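Local coordinates for protein putative glycoside hydrolase (Parabacteroides distasonis ATCC 8503, PDB 3GYC) that is probably a glycoside hydrolase of the cellulase-like family, inferred to cleave glycosidic bonds in carbohydrates on a TIM-barrel scaffold, at residues P300-D314 and W340-A354. Sequence-based numbering, arbitrary orientation.
With EDO (1,2-ethanediol), chain C.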
ATOM      1  N   PRO A 300     -11.043 -10.301  -4.611  1.00 13.93           N
ATOM      2  CA  PRO A 300      -9.736 -10.153  -5.233  1.00 13.50           C
ATOM      3  C   PRO A 300      -8.732  -9.615  -4.237  1.00 13.07           C
ATOM      4  O   PRO A 300      -9.108  -8.964  -3.273  1.00 14.39           O
ATOM      5  CB  PRO A 300      -9.964  -9.166  -6.368  1.00 15.04           C
ATOM      6  CG  PRO A 300     -11.253  -8.519  -6.114  1.00 15.72           C
ATOM      7  CD  PRO A 300     -12.044  -9.377  -5.171  1.00 14.68           C
ATOM      8  N   LEU A 301      -7.470  -9.929  -4.458  1.00 12.76           N
ATOM      9  CA  LEU A 301      -6.409  -9.478  -3.596  1.00 13.38           C
ATOM     10  C   LEU A 301      -5.465  -8.517  -4.275  1.00 12.16           C
ATOM     11  O   LEU A 301      -5.171  -8.633  -5.473  1.00 10.96           O
ATOM     12  CB  LEU A 301      -5.588 -10.672  -3.102  1.00 13.82           C
ATOM     13  CG  LEU A 301      -6.258 -11.586  -2.101  1.00 15.69           C
ATOM     14  CD1 LEU A 301      -5.315 -12.736  -1.717  1.00 14.35           C
ATOM     15  CD2 LEU A 301      -6.696 -10.784  -0.887  1.00 17.02           C
ATOM     16  N   VAL A 302      -4.996  -7.550  -3.494  1.00 12.87           N
ATOM     17  CA  VAL A 302      -3.929  -6.666  -3.919  1.00 12.39           C
ATOM     18  C   VAL A 302      -2.913  -6.635  -2.767  1.00 12.52           C
ATOM     19  O   VAL A 302      -3.294  -6.621  -1.611  1.00 13.65           O
ATOM     20  CB  VAL A 302      -4.406  -5.185  -4.248  1.00 13.10           C
ATOM     21  CG1 VAL A 302      -3.177  -4.275  -4.527  1.00 11.88           C
ATOM     22  CG2 VAL A 302      -5.381  -5.146  -5.431  1.00 10.81           C
ATOM     23  N   THR A 303      -1.621  -6.631  -3.072  1.00 14.01           N
ATOM     24  CA  THR A 303      -0.582  -6.473  -2.060  1.00 11.87           C
ATOM     25  C   THR A 303       0.402  -5.443  -2.604  1.00 13.00           C
ATOM     26  O   THR A 303       0.928  -5.618  -3.707  1.00 12.30           O
ATOM     27  CB  THR A 303       0.125  -7.826  -1.668  1.00 12.70           C
ATOM     28  OG1 THR A 303      -0.787  -8.677  -0.947  1.00 12.13           O
ATOM     29  CG2 THR A 303       1.370  -7.567  -0.765  1.00 12.27           C
ATOM     30  N   THR A 304       0.614  -4.334  -1.865  1.00 12.19           N
ATOM     31  CA  THR A 304       1.554  -3.288  -2.269  1.00 13.18           C
ATOM     32  C   THR A 304       2.700  -3.129  -1.270  1.00 13.18           C
ATOM     33  O   THR A 304       3.651  -2.403  -1.536  1.00 14.68           O
ATOM     34  CB  THR A 304       0.848  -1.910  -2.441  1.00 13.79           C
ATOM     35  OG1 THR A 304       0.342  -1.465  -1.175  1.00 15.29           O
ATOM     36  CG2 THR A 304      -0.292  -2.004  -3.491  1.00 13.23           C
ATOM     37  N   GLU A 305       2.638  -3.844  -0.136  1.00 14.99           N
ATOM     38  CA  GLU A 305       3.667  -3.791   0.876  1.00 14.86           C
ATOM     39  C   GLU A 305       4.061  -5.241   1.201  1.00 14.18           C
ATOM     40  O   GLU A 305       3.278  -6.002   1.727  1.00 14.18           O
ATOM     41  CB  GLU A 305       3.163  -3.012   2.088  1.00 16.22           C
ATOM     42  CG  GLU A 305       2.696  -1.563   1.752  1.00 19.07           C
ATOM     43  CD  GLU A 305       2.722  -0.640   2.996  1.00 22.32           C
ATOM     44  OE1 GLU A 305       3.709  -0.712   3.751  1.00 23.87           O
ATOM     45  OE2 GLU A 305       1.797   0.183   3.205  1.00 22.63           O
ATOM     46  N   CYS A 306       5.290  -5.582   0.831  1.00 14.32           N
ATOM     47  CA  CYS A 306       5.750  -6.941   0.766  1.00 14.55           C
ATOM     48  C   CYS A 306       7.201  -6.892   0.284  1.00 15.83           C
ATOM     49  O   CYS A 306       7.697  -5.787  -0.012  1.00 14.78           O
ATOM     50  CB  CYS A 306       4.892  -7.627  -0.295  1.00 14.40           C
ATOM     51  SG  CYS A 306       4.865  -6.590  -1.835  1.00 14.97           S
ATOM     52  N   TRP A 307       7.922  -8.023   0.234  1.00 13.55           N
ATOM     53  CA  TRP A 307       7.506  -9.336   0.724  1.00 14.26           C
ATOM     54  C   TRP A 307       8.489  -9.850   1.773  1.00 14.41           C
ATOM     55  O   TRP A 307       8.226 -10.877   2.400  1.00 16.47           O
ATOM     56  CB  TRP A 307       7.491 -10.416  -0.393  1.00 13.10           C
ATOM     57  CG  TRP A 307       6.500 -10.208  -1.523  1.00 12.66           C
ATOM     58  CD1 TRP A 307       6.767  -9.676  -2.725  1.00 11.19           C
ATOM     59  CD2 TRP A 307       5.116 -10.561  -1.534  1.00 12.30           C
ATOM     60  NE1 TRP A 307       5.633  -9.622  -3.489  1.00 12.50           N
ATOM     61  CE2 TRP A 307       4.608 -10.180  -2.785  1.00 11.79           C
ATOM     62  CE3 TRP A 307       4.256 -11.153  -0.606  1.00 11.47           C
ATOM     63  CZ2 TRP A 307       3.286 -10.353  -3.132  1.00 12.04           C
ATOM     64  CZ3 TRP A 307       2.945 -11.331  -0.950  1.00 11.37           C
ATOM     65  CH2 TRP A 307       2.471 -10.927  -2.205  1.00 12.85           C
ATOM     66  N   GLY A 308       9.639  -9.188   1.923  1.00 15.44           N
ATOM     67  CA  GLY A 308      10.728  -9.661   2.817  1.00 15.14           C
ATOM     68  C   GLY A 308      10.867  -8.891   4.112  1.00 16.04           C
ATOM     69  O   GLY A 308      10.349  -9.301   5.144  1.00 15.40           O
ATOM     70  N   LEU A 309      11.567  -7.757   4.046  1.00 16.45           N
ATOM     71  CA  LEU A 309      11.754  -6.894   5.191  1.00 15.65           C
ATOM     72  C   LEU A 309      10.784  -5.745   5.063  1.00 14.37           C
ATOM     73  O   LEU A 309      10.476  -5.286   3.950  1.00 13.78           O
ATOM     74  CB  LEU A 309      13.211  -6.386   5.295  1.00 15.65           C
ATOM     75  CG  LEU A 309      14.104  -7.167   6.261  1.00 17.36           C
ATOM     76  CD1 LEU A 309      14.354  -8.586   5.815  1.00 16.79           C
ATOM     77  CD2 LEU A 309      15.435  -6.448   6.510  1.00 16.54           C
ATOM     78  N   VAL A 310      10.302  -5.257   6.201  1.00 13.38           N
ATOM     79  CA  VAL A 310       9.384  -4.128   6.181  1.00 13.52           C
ATOM     80  C   VAL A 310      10.133  -2.798   5.870  1.00 13.71           C
ATOM     81  O   VAL A 310       9.727  -2.039   4.981  1.00 12.97           O
ATOM     82  CB  VAL A 310       8.595  -4.011   7.520  1.00 13.70           C
ATOM     83  CG1 VAL A 310       7.624  -2.836   7.485  1.00 13.20           C
ATOM     84  CG2 VAL A 310       7.850  -5.291   7.768  1.00 13.07           C
ATOM     85  N   ASP A 311      11.232  -2.562   6.571  1.00 12.62           N
ATOM     86  CA  ASP A 311      12.040  -1.332   6.429  1.00 13.45           C
ATOM     87  C   ASP A 311      13.430  -1.685   5.880  1.00 11.93           C
ATOM     88  O   ASP A 311      14.079  -2.627   6.340  1.00 11.82           O
ATOM     89  CB  ASP A 311      12.218  -0.692   7.802  1.00 15.49           C
ATOM     90  CG  ASP A 311      10.909  -0.206   8.417  1.00 16.38           C
ATOM     91  OD1 ASP A 311       9.955  -0.056   7.663  1.00 16.49           O
ATOM     92  OD2 ASP A 311      10.877   0.069   9.665  1.00 16.01           O
ATOM     93  N   TYR A 312      13.873  -0.948   4.879  1.00 10.06           N
ATOM     94  CA  TYR A 312      15.186  -1.131   4.298  1.00 11.21           C
ATOM     95  C   TYR A 312      15.486   0.123   3.557  1.00 10.74           C
ATOM     96  O   TYR A 312      14.590   0.897   3.289  1.00 10.45           O
ATOM     97  CB  TYR A 312      15.203  -2.297   3.289  1.00 11.86           C
ATOM     98  CG  TYR A 312      16.543  -3.065   3.290  1.00 10.78           C
ATOM     99  CD1 TYR A 312      16.964  -3.745   4.433  1.00 11.07           C
ATOM    100  CD2 TYR A 312      17.352  -3.144   2.153  1.00 12.04           C
ATOM    101  CE1 TYR A 312      18.147  -4.521   4.464  1.00 11.48           C
ATOM    102  CE2 TYR A 312      18.562  -3.913   2.167  1.00 11.24           C
ATOM    103  CZ  TYR A 312      18.966  -4.592   3.353  1.00 11.28           C
ATOM    104  OH  TYR A 312      20.135  -5.376   3.401  1.00 10.08           O
ATOM    105  N   LYS A 313      16.744   0.350   3.250  1.00 11.53           N
ATOM    106  CA  LYS A 313      17.134   1.561   2.535  1.00 12.47           C
ATOM    107  C   LYS A 313      18.525   1.390   1.966  1.00 13.46           C
ATOM    108  O   LYS A 313      19.244   0.492   2.353  1.00 12.71           O
ATOM    109  CB  LYS A 313      17.128   2.789   3.474  1.00 13.72           C
ATOM    110  CG  LYS A 313      18.031   2.699   4.682  1.00 14.72           C
ATOM    111  CD  LYS A 313      17.701   3.808   5.698  1.00 14.25           C
ATOM    112  CE  LYS A 313      18.567   3.777   6.928  1.00 13.99           C
ATOM    113  NZ  LYS A 313      18.224   4.893   7.878  1.00 11.19           N
ATOM    114  N   ASP A 314      18.876   2.259   1.027  1.00 13.34           N
ATOM    115  CA  ASP A 314      20.239   2.351   0.530  1.00 11.58           C
ATOM    116  C   ASP A 314      21.113   2.803   1.705  1.00 11.65           C
ATOM    117  O   ASP A 314      20.870   3.852   2.292  1.00 12.19           O
ATOM    118  CB  ASP A 314      20.319   3.387  -0.575  1.00 12.07           C
ATOM    119  CG  ASP A 314      19.585   2.967  -1.834  1.00 13.29           C
ATOM    120  OD1 ASP A 314      19.464   1.741  -2.113  1.00 11.90           O
ATOM    121  OD2 ASP A 314      19.171   3.897  -2.587  1.00 14.89           O
ATOM    122  N   TRP A 340      -4.637 -12.801  -6.898  1.00 13.08           N
ATOM    123  CA  TRP A 340      -4.183 -11.417  -6.890  1.00 13.59           C
ATOM    124  C   TRP A 340      -4.469 -10.703  -8.207  1.00 14.04           C
ATOM    125  O   TRP A 340      -4.179 -11.225  -9.264  1.00 14.70           O
ATOM    126  CB  TRP A 340      -2.686 -11.343  -6.561  1.00 13.70           C
ATOM    127  CG  TRP A 340      -2.331 -11.209  -5.085  1.00 12.67           C
ATOM    128  CD1 TRP A 340      -2.036 -10.054  -4.463  1.00 12.38           C
ATOM    129  CD2 TRP A 340      -2.174 -12.245  -4.106  1.00 12.66           C
ATOM    130  NE1 TRP A 340      -1.750 -10.267  -3.158  1.00 12.91           N
ATOM    131  CE2 TRP A 340      -1.815 -11.611  -2.902  1.00 12.97           C
ATOM    132  CE3 TRP A 340      -2.317 -13.641  -4.120  1.00 12.83           C
ATOM    133  CZ2 TRP A 340      -1.595 -12.306  -1.732  1.00 12.64           C
ATOM    134  CZ3 TRP A 340      -2.084 -14.338  -2.952  1.00 12.45           C
ATOM    135  CH2 TRP A 340      -1.740 -13.672  -1.768  1.00 13.04           C
ATOM    136  N   VAL A 341      -5.084  -9.531  -8.128  1.00 15.24           N
ATOM    137  CA  VAL A 341      -5.360  -8.687  -9.297  1.00 15.40           C
ATOM    138  C   VAL A 341      -4.349  -7.542  -9.405  1.00 14.28           C
ATOM    139  O   VAL A 341      -4.220  -6.911 -10.450  1.00 15.82           O
ATOM    140  CB  VAL A 341      -6.829  -8.120  -9.264  1.00 16.54           C
ATOM    141  CG1 VAL A 341      -7.852  -9.275  -9.333  1.00 16.29           C
ATOM    142  CG2 VAL A 341      -7.061  -7.283  -8.031  1.00 17.52           C
ATOM    143  N   GLY A 342      -3.638  -7.295  -8.311  1.00 14.35           N
ATOM    144  CA  GLY A 342      -2.589  -6.297  -8.221  1.00 15.95           C
ATOM    145  C   GLY A 342      -1.456  -6.852  -7.367  1.00 14.96           C
ATOM    146  O   GLY A 342      -1.646  -7.131  -6.182  1.00 17.54           O
ATOM    147  N   VAL A 343      -0.269  -7.006  -7.953  1.00 13.55           N
ATOM    148  CA  VAL A 343       0.864  -7.552  -7.240  1.00 11.21           C
ATOM    149  C   VAL A 343       2.071  -6.634  -7.329  1.00 11.16           C
ATOM    150  O   VAL A 343       2.356  -6.177  -8.392  1.00 11.65           O
ATOM    151  CB  VAL A 343       1.248  -8.929  -7.818  1.00 11.38           C
ATOM    152  CG1 VAL A 343       2.357  -9.565  -6.957  1.00  9.44           C
ATOM    153  CG2 VAL A 343       0.041  -9.823  -7.922  1.00 10.58           C
ATOM    154  N   ALA A 344       2.703  -6.301  -6.179  1.00 10.14           N
ATOM    155  CA  ALA A 344       3.919  -5.513  -6.106  1.00  9.48           C
ATOM    156  C   ALA A 344       5.066  -6.507  -5.907  1.00 11.13           C
ATOM    157  O   ALA A 344       4.848  -7.606  -5.394  1.00 11.77           O
ATOM    158  CB  ALA A 344       3.885  -4.548  -4.940  1.00 11.54           C
ATOM    159  N   THR A 345       6.253  -6.125  -6.338  1.00 11.14           N
ATOM    160  CA  THR A 345       7.456  -6.932  -6.153  1.00 12.67           C
ATOM    161  C   THR A 345       8.053  -6.572  -4.804  1.00 13.17           C
ATOM    162  O   THR A 345       8.682  -7.422  -4.168  1.00 14.72           O
ATOM    163  CB  THR A 345       8.477  -6.690  -7.272  1.00 12.83           C
ATOM    164  OG1 THR A 345       8.783  -5.294  -7.323  1.00 12.24           O
ATOM    165  CG2 THR A 345       7.927  -7.191  -8.622  1.00 11.84           C
ATOM    166  N   SER A 346       7.853  -5.327  -4.363  1.00 12.71           N
ATOM    167  CA  SER A 346       8.246  -4.906  -2.998  1.00 12.62           C
ATOM    168  C   SER A 346       7.767  -3.507  -2.664  1.00 13.12           C
ATOM    169  O   SER A 346       7.389  -2.771  -3.575  1.00 12.83           O
ATOM    170  CB  SER A 346       9.773  -4.933  -2.825  1.00 13.60           C
ATOM    171  OG  SER A 346      10.395  -3.790  -3.377  1.00 12.57           O
ATOM    172  N   ASN A 347       7.869  -3.110  -1.381  1.00 13.09           N
ATOM    173  CA  ASN A 347       7.597  -1.738  -0.973  1.00 14.40           C
ATOM    174  C   ASN A 347       8.840  -0.806  -1.098  1.00 14.19           C
ATOM    175  O   ASN A 347       8.863   0.238  -0.473  1.00 13.76           O
ATOM    176  CB  ASN A 347       6.921  -1.600   0.417  1.00 16.14           C
ATOM    177  CG  ASN A 347       7.714  -2.255   1.580  1.00 16.46           C
ATOM    178  OD1 ASN A 347       8.000  -3.389   1.529  1.00 20.72           O
ATOM    179  ND2 ASN A 347       7.963  -1.528   2.647  1.00 19.53           N
ATOM    180  N   PHE A 348       9.833  -1.194  -1.919  1.00 12.70           N
ATOM    181  CA  PHE A 348      11.032  -0.397  -2.174  1.00 12.78           C
ATOM    182  C   PHE A 348      11.119  -0.117  -3.668  1.00 12.59           C
ATOM    183  O   PHE A 348      12.191   0.182  -4.183  1.00 13.33           O
ATOM    184  CB  PHE A 348      12.292  -1.131  -1.670  1.00  8.87           C
ATOM    185  CG  PHE A 348      12.149  -1.623  -0.265  1.00 10.43           C
ATOM    186  CD1 PHE A 348      12.026  -0.734   0.775  1.00 12.31           C
ATOM    187  CD2 PHE A 348      12.106  -2.969   0.030  1.00 12.80           C
ATOM    188  CE1 PHE A 348      11.839  -1.182   2.069  1.00 12.64           C
ATOM    189  CE2 PHE A 348      11.906  -3.418   1.312  1.00 13.14           C
ATOM    190  CZ  PHE A 348      11.801  -2.513   2.340  1.00 14.52           C
ATOM    191  N   CYS A 349       9.973  -0.230  -4.335  1.00 11.25           N
ATOM    192  CA  CYS A 349       9.897  -0.149  -5.750  1.00 11.07           C
ATOM    193  C   CYS A 349       9.701   1.302  -6.228  1.00 11.00           C
ATOM    194  O   CYS A 349       8.690   1.641  -6.864  1.00 13.10           O
ATOM    195  CB  CYS A 349       8.772  -1.040  -6.226  1.00 12.86           C
ATOM    196  SG  CYS A 349       8.891  -1.380  -7.967  1.00 15.43           S
ATOM    197  N   GLY A 350      10.724   2.101  -5.995  1.00 11.13           N
ATOM    198  CA  GLY A 350      10.732   3.506  -6.368  1.00 13.03           C
ATOM    199  C   GLY A 350      12.140   4.051  -6.501  1.00 13.41           C
ATOM    200  O   GLY A 350      13.091   3.452  -6.006  1.00 11.24           O
ATOM    201  N   PRO A 351      12.271   5.242  -7.106  1.00 12.57           N
ATOM    202  CA  PRO A 351      13.574   5.779  -7.455  1.00 13.07           C
ATOM    203  C   PRO A 351      14.501   6.180  -6.290  1.00 14.37           C
ATOM    204  O   PRO A 351      15.717   6.238  -6.493  1.00 15.84           O
ATOM    205  CB  PRO A 351      13.224   6.937  -8.401  1.00 14.01           C
ATOM    206  CG  PRO A 351      11.837   7.271  -8.118  1.00 12.23           C
ATOM    207  CD  PRO A 351      11.169   6.033  -7.705  1.00 13.00           C
ATOM    208  N   GLN A 352      13.992   6.328  -5.074  1.00 11.93           N
ATOM    209  CA  GLN A 352      14.870   6.600  -3.943  1.00 12.83           C
ATOM    210  C   GLN A 352      15.542   5.351  -3.334  1.00 12.88           C
ATOM    211  O   GLN A 352      16.321   5.477  -2.408  1.00 14.23           O
ATOM    212  CB  GLN A 352      14.141   7.383  -2.832  1.00 11.60           C
ATOM    213  CG  GLN A 352      13.156   6.602  -1.906  1.00 11.42           C
ATOM    214  CD  GLN A 352      11.762   6.368  -2.437  1.00 12.64           C
ATOM    215  OE1 GLN A 352      11.532   6.015  -3.627  1.00 12.95           O
ATOM    216  NE2 GLN A 352      10.785   6.563  -1.542  1.00 11.87           N
ATOM    217  N   PHE A 353      15.192   4.154  -3.806  1.00 11.52           N
ATOM    218  CA  PHE A 353      15.803   2.902  -3.337  1.00 11.61           C
ATOM    219  C   PHE A 353      16.616   2.426  -4.530  1.00 12.30           C
ATOM    220  O   PHE A 353      16.203   1.538  -5.268  1.00 12.40           O
ATOM    221  CB  PHE A 353      14.739   1.894  -2.888  1.00 10.54           C
ATOM    222  CG  PHE A 353      13.884   2.389  -1.777  1.00 10.04           C
ATOM    223  CD1 PHE A 353      14.397   2.460  -0.480  1.00 12.09           C
ATOM    224  CD2 PHE A 353      12.558   2.807  -2.009  1.00 10.15           C
ATOM    225  CE1 PHE A 353      13.619   2.919   0.563  1.00 11.04           C
ATOM    226  CE2 PHE A 353      11.773   3.282  -0.975  1.00 10.24           C
ATOM    227  CZ  PHE A 353      12.306   3.339   0.316  1.00 10.49           C
ATOM    228  N   ALA A 354      17.764   3.086  -4.739  1.00 11.70           N
ATOM    229  CA  ALA A 354      18.609   2.833  -5.888  1.00 12.03           C
ATOM    230  C   ALA A 354      18.956   1.350  -6.029  1.00 13.29           C
ATOM    231  O   ALA A 354      18.957   0.793  -7.151  1.00 13.44           O
ATOM    232  CB  ALA A 354      19.895   3.700  -5.820  1.00 12.38           C
TER
HETATM  233  C1  EDO C   1      19.582   6.321  -2.205  1.00 35.97           C
HETATM  234  O1  EDO C   1      21.041   6.449  -2.040  1.00 32.88           O
HETATM  235  C2  EDO C   1      18.776   7.613  -2.108  1.00 37.93           C
HETATM  236  O2  EDO C   1      17.999   7.729  -0.896  1.00 38.90           O
HETATM  237  O   HOH W   1       4.927  -1.500  -3.698  1.00 13.57           O
HETATM  238  O   HOH W   2       6.062   0.692   3.733  1.00 40.81           O
HETATM  239  O   HOH W   3      17.105   4.383   0.065  1.00 11.87           O
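W340 carries two contacts with different parts of its indole. CD1 of L301 sits over one face, 3.6 Å from the centroid of the six-membered ring of W340 and only 6° off its normal, a CH-pi contact, while W340 NE1 donates to T303 OG1 at 2.9 Å, with the acceptor in the ring plane. Replacing W340 by an alanine is likely to strip L301 CD1 of its aromatic platform and T303 OG1 of this donor. T303 OG1 is also hydrogen-bonded to H233 O. W307, which follows a cis peptide bond, also donates through its indole: W307 NE1 reaches A344 O at 2.9 Å, with the carbonyl oxygen 27° out of the ring plane. Further along, N347 ties down two points of the loop after strand 301-303. Its backbone N binds C306 O, and chi1 of 57°, setting CG between backbone N and carbonyl carbon, lets N347 ND2 reach V310 O at 3.0 Å in the carbonyl plane. Next to it, CB of Y312 lies over the F348 ring, 3.9 Å from the centroid. Backbone bonds V341 N to L301 O (2.8 Å) and T303 N to G342 O (3.2 Å) fix the parallel pairing, and a beta bulge at V341 shifts the register by one between the pairs L301–W340 and V302–G342. Outside, I287 of helix 276-297 touches both indoles. With helix 321-337 connecting the strands, this is a beta-alpha-beta unit of the TIM barrel.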